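Long-range contacts in regulatory protein SdiA (Escherichia coli, PDB 4LFU), which activates transcription of the ftsQAZ cell-division gene cluster and, as a LuxR-type quorum-sensing receptor, binds AI-1 autoinducers made by other bacteria: residues 76-82 and 100-106; 131-135 and 154-158. Residue numbers count along the deposited sequence, not the author numbering.

Interaction 1. Residues 76-82 and 100-106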
# COMPACT_ATOMS: atom_id res chain seq x y z
N PHE A 76 23.56 6.80 -10.11
CA PHE A 76 22.54 7.83 -10.10
C PHE A 76 21.33 7.40 -9.31
O PHE A 76 20.49 8.22 -9.01
CB PHE A 76 22.11 8.23 -11.52
CG PHE A 76 23.12 9.06 -12.27
CD1 PHE A 76 24.09 9.82 -11.61
CD2 PHE A 76 23.08 9.12 -13.66
CE1 PHE A 76 25.02 10.61 -12.33
CE2 PHE A 76 24.00 9.91 -14.39
CZ PHE A 76 24.97 10.65 -13.71
N LEU A 77 21.22 6.12 -8.98
CA LEU A 77 20.05 5.59 -8.24
C LEU A 77 19.99 6.20 -6.84
O LEU A 77 18.91 6.56 -6.36
CB LEU A 77 20.06 4.05 -8.20
CG LEU A 77 18.99 3.33 -7.36
CD1 LEU A 77 17.57 3.59 -7.90
CD2 LEU A 77 19.28 1.81 -7.26
N ALA A 78 21.17 6.35 -6.22
CA ALA A 78 21.34 7.01 -4.91
C ALA A 78 20.81 8.45 -4.82
O ALA A 78 20.36 8.88 -3.75
CB ALA A 78 22.82 6.98 -4.47
N ILE A 79 20.89 9.20 -5.93
CA ILE A 79 20.45 10.61 -5.95
C ILE A 79 19.15 10.86 -6.73
O ILE A 79 18.64 11.98 -6.75
CB ILE A 79 21.58 11.54 -6.50
CG1 ILE A 79 21.87 11.25 -7.99
CG2 ILE A 79 22.82 11.39 -5.63
CD1 ILE A 79 23.07 12.02 -8.59
N ASP A 80 18.61 9.83 -7.39
CA ASP A 80 17.49 10.01 -8.32
C ASP A 80 16.19 10.39 -7.61
O ASP A 80 15.57 9.55 -6.96
CB ASP A 80 17.30 8.78 -9.20
CG ASP A 80 16.32 9.00 -10.32
OD1 ASP A 80 16.15 8.09 -11.16
OD2 ASP A 80 15.71 10.08 -10.39
N PRO A 81 15.75 11.66 -7.78
CA PRO A 81 14.63 12.20 -7.01
C PRO A 81 13.27 11.71 -7.51
O PRO A 81 12.26 11.83 -6.82
CB PRO A 81 14.77 13.71 -7.22
CG PRO A 81 15.51 13.86 -8.53
CD PRO A 81 16.30 12.63 -8.76
N VAL A 82 13.28 11.16 -8.71
CA VAL A 82 12.08 10.69 -9.40
C VAL A 82 11.58 9.36 -8.77
O VAL A 82 10.45 8.92 -9.03
CB VAL A 82 12.42 10.63 -10.93
CG1 VAL A 82 11.70 9.54 -11.67
CG2 VAL A 82 12.24 12.02 -11.56
N PHE A 100 15.79 18.46 -9.14
CA PHE A 100 17.12 17.91 -9.35
C PHE A 100 18.27 18.69 -8.72
O PHE A 100 19.43 18.41 -9.02
CB PHE A 100 17.36 17.71 -10.85
CG PHE A 100 16.42 16.70 -11.47
CD1 PHE A 100 16.75 15.34 -11.50
CD2 PHE A 100 15.20 17.10 -12.01
CE1 PHE A 100 15.87 14.41 -12.06
CE2 PHE A 100 14.32 16.18 -12.56
CZ PHE A 100 14.65 14.83 -12.60
N SER A 101 17.97 19.61 -7.81
CA SER A 101 19.01 20.48 -7.24
C SER A 101 20.01 19.74 -6.36
O SER A 101 21.15 20.21 -6.17
CB SER A 101 18.38 21.63 -6.45
OG SER A 101 17.78 21.17 -5.25
N GLU A 102 19.59 18.59 -5.84
CA GLU A 102 20.47 17.68 -5.10
C GLU A 102 20.89 16.47 -5.95
O GLU A 102 21.52 15.54 -5.46
CB GLU A 102 19.79 17.20 -3.79
CG GLU A 102 19.96 18.16 -2.58
CD GLU A 102 18.80 19.14 -2.40
OE1 GLU A 102 18.97 20.16 -1.67
OE2 GLU A 102 17.70 18.90 -2.99
N ALA A 103 20.53 16.51 -7.24
CA ALA A 103 20.87 15.44 -8.19
C ALA A 103 21.46 16.01 -9.48
O ALA A 103 21.19 15.52 -10.58
CB ALA A 103 19.64 14.59 -8.49
N GLN A 104 22.26 17.05 -9.34
CA GLN A 104 22.82 17.80 -10.48
C GLN A 104 23.64 16.97 -11.49
O GLN A 104 23.48 17.20 -12.70
CB GLN A 104 23.60 19.02 -9.98
CG GLN A 104 22.71 19.99 -9.18
CD GLN A 104 23.48 21.13 -8.53
OE1 GLN A 104 24.40 21.69 -9.11
NE2 GLN A 104 23.08 21.48 -7.32
N PRO A 105 24.46 15.99 -11.03
CA PRO A 105 25.10 15.10 -12.02
C PRO A 105 24.11 14.37 -12.92
O PRO A 105 24.38 14.21 -14.10
CB PRO A 105 25.87 14.10 -11.15
CG PRO A 105 26.17 14.84 -9.91
CD PRO A 105 24.90 15.63 -9.66
N LEU A 106 22.96 13.97 -12.37
CA LEU A 106 21.93 13.25 -13.14
C LEU A 106 21.26 14.17 -14.17
O LEU A 106 21.07 13.80 -15.32
CB LEU A 106 20.85 12.68 -12.19
CG LEU A 106 19.99 11.45 -12.54
CD1 LEU A 106 18.65 11.52 -11.79
CD2 LEU A 106 19.78 11.22 -14.03
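The two segments run antiparallel without a single hydrogen bond between them: CA atoms pair at 6.2 Å for F76 and L106, 5.3 Å for I79 and A103, and 6.7 Å for P81 and F100. They belong to the autoinducer-binding domain of this LuxR-type receptor, where the loop after helix 65-73 packs against the start of helix 104-112. A type I turn, F100 to A103, leads into that helix with A103 as N-cap residue. F76 lays its ring over the helix backbone, and CA of L106 sits 4.0 Å from the ring centroid, 9° off its normal, a CH-pi contact. I79 reaches CB of A103 through CG1 at 4.0 Å. Toward the F100 end, CG of P81 meets CD1 of F100 at 3.5 Å, and V82 CG2 lies 3.8 Å from F100 CZ. D80 OD1 is hydrogen-bonded to the hydroxyl of Y71 and to a bound tetraethylene glycol, while OD2 closes an Asx turn, accepting from V82 N at 3.1 Å.

Interaction 2. Residues 131-135 and 154-158; sequences GFLSF and MQLLV
F135 lays one face of its ring against the methyl end of M154, with CD2 of F135 3.9 Å from CE of M154. The sulfur completes a Met-aromatic contact: SD of M154 is 5.0 Å from the F135 ring centroid, obliquely placed at 48° off the normal. Residues 131-135 form an extended strand, phi -103 to -126° and psi 118 to 143°; residues 154-158 are helical, with V158 N hydrogen-bonded to M154 O at 3.1 Å. The segment axes approach to 9.0 Å, and their N-to-C directions make 126°. The closest CA pair is L133 and V158, 5.7 Å apart.

Alternation along the strand turns the CA-CB bonds of L133 and F135 toward the helix and those of F132 and S134 away. M154, L157 and V158 answer from the helix. L133 (chi1 t, chi2 p) puts CD2 3.8 Å from CB of L157, and its CB is 3.8 Å from CG2 of V158, whose chi1 is p. M154, m-t-p, brings CE to 3.4 Å from the carbonyl O of L133. F135, chi1 m, offers its ring edge to L157, CZ to CD1 at 4.1 Å. At G131, O lies 4.1 Å from V158 CG2.

This is a helix packed on one face of the antiparallel sheet of the GAF-like autoinducer-binding domain, with helix 6-19 lying beyond it against L156 and L157. No hydrogen bond joins the segments: the strand's backbone groups pair with neighbouring strands, so the helix is held by buried apolar packing and the sulfur-aromatic contact.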
# COMPACT_ATOMS: atom_id res chain seq x y z
N GLY A 131 6.15 0.84 -7.14
CA GLY A 131 6.28 0.89 -8.58
C GLY A 131 6.24 2.32 -9.05
O GLY A 131 5.44 3.14 -8.56
N PHE A 132 7.14 2.64 -9.98
CA PHE A 132 7.26 3.98 -10.56
C PHE A 132 7.18 3.87 -12.09
O PHE A 132 7.96 3.16 -12.71
CB PHE A 132 8.60 4.61 -10.18
CG PHE A 132 8.78 4.82 -8.69
CD1 PHE A 132 8.49 6.06 -8.12
CD2 PHE A 132 9.26 3.79 -7.87
CE1 PHE A 132 8.62 6.25 -6.76
CE2 PHE A 132 9.44 3.99 -6.49
CZ PHE A 132 9.11 5.21 -5.94
N LEU A 133 6.24 4.59 -12.69
CA LEU A 133 6.18 4.67 -14.14
C LEU A 133 6.56 6.08 -14.61
O LEU A 133 5.89 7.05 -14.27
CB LEU A 133 4.78 4.30 -14.65
CG LEU A 133 4.55 4.43 -16.17
CD1 LEU A 133 5.40 3.44 -16.96
CD2 LEU A 133 3.07 4.26 -16.45
N SER A 134 7.64 6.19 -15.37
CA SER A 134 8.12 7.48 -15.89
C SER A 134 7.95 7.54 -17.38
O SER A 134 8.17 6.55 -18.05
CB SER A 134 9.59 7.63 -15.61
OG SER A 134 9.81 7.97 -14.27
N PHE A 135 7.51 8.68 -17.88
CA PHE A 135 7.58 8.99 -19.32
C PHE A 135 8.54 10.16 -19.51
O PHE A 135 8.59 11.07 -18.69
CB PHE A 135 6.22 9.41 -19.88
CG PHE A 135 5.18 8.30 -19.91
CD1 PHE A 135 5.55 6.96 -20.05
CD2 PHE A 135 3.83 8.61 -19.85
CE1 PHE A 135 4.60 5.95 -20.08
CE2 PHE A 135 2.86 7.60 -19.91
CZ PHE A 135 3.26 6.27 -20.03
N MET A 154 -2.19 8.05 -16.22
CA MET A 154 -1.01 7.40 -15.69
C MET A 154 -1.31 6.66 -14.39
O MET A 154 -0.61 5.72 -14.02
CB MET A 154 0.12 8.41 -15.50
CG MET A 154 0.77 8.91 -16.81
SD MET A 154 2.15 9.96 -16.32
CE MET A 154 3.37 8.66 -15.98
N GLN A 155 -2.37 7.10 -13.69
CA GLN A 155 -2.82 6.39 -12.50
C GLN A 155 -3.19 4.98 -12.85
O GLN A 155 -2.75 4.07 -12.17
CB GLN A 155 -4.02 7.07 -11.85
CG GLN A 155 -3.70 7.94 -10.69
CD GLN A 155 -4.94 8.56 -10.10
OE1 GLN A 155 -5.86 7.85 -9.70
NE2 GLN A 155 -4.98 9.90 -10.06
N LEU A 156 -3.97 4.82 -13.91
CA LEU A 156 -4.40 3.50 -14.42
C LEU A 156 -3.25 2.67 -15.00
O LEU A 156 -3.14 1.48 -14.70
CB LEU A 156 -5.55 3.64 -15.44
CG LEU A 156 -6.26 2.43 -16.07
CD1 LEU A 156 -7.58 2.87 -16.72
CD2 LEU A 156 -5.38 1.67 -17.12
N LEU A 157 -2.40 3.31 -15.82
CA LEU A 157 -1.27 2.64 -16.49
C LEU A 157 -0.27 2.03 -15.54
O LEU A 157 0.18 0.93 -15.77
CB LEU A 157 -0.52 3.60 -17.43
CG LEU A 157 -1.32 4.02 -18.67
CD1 LEU A 157 -0.59 5.15 -19.41
CD2 LEU A 157 -1.54 2.84 -19.58
N VAL A 158 0.08 2.76 -14.48
CA VAL A 158 1.02 2.22 -13.50
C VAL A 158 0.39 1.07 -12.72
O VAL A 158 1.07 0.08 -12.45
CB VAL A 158 1.66 3.32 -12.57
CG1 VAL A 158 0.66 3.96 -11.65
CG2 VAL A 158 2.84 2.75 -11.76

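Both contacts belong to the autoinducer-binding domain, their centres about 20 Å apart, and they lie on opposite faces of its central antiparallel sheet. Strand 130-137 is what they share: L133 and F135 of interaction 2 turn to helix 147-167, whereas F132 and S134 turn to the side where interaction 1 lies. There V82 meets them, CG1 to S134 OG at 3.6 Å and V82 O to F132 CD1 at 3.6 Å. The tetraethylene glycol at D80, probably from the crystallisation liquor, lies on that same side, where LuxR-type receptors bind autoinducer between the sheet and its covering helices and loops. Interaction 2 thus packs the far face.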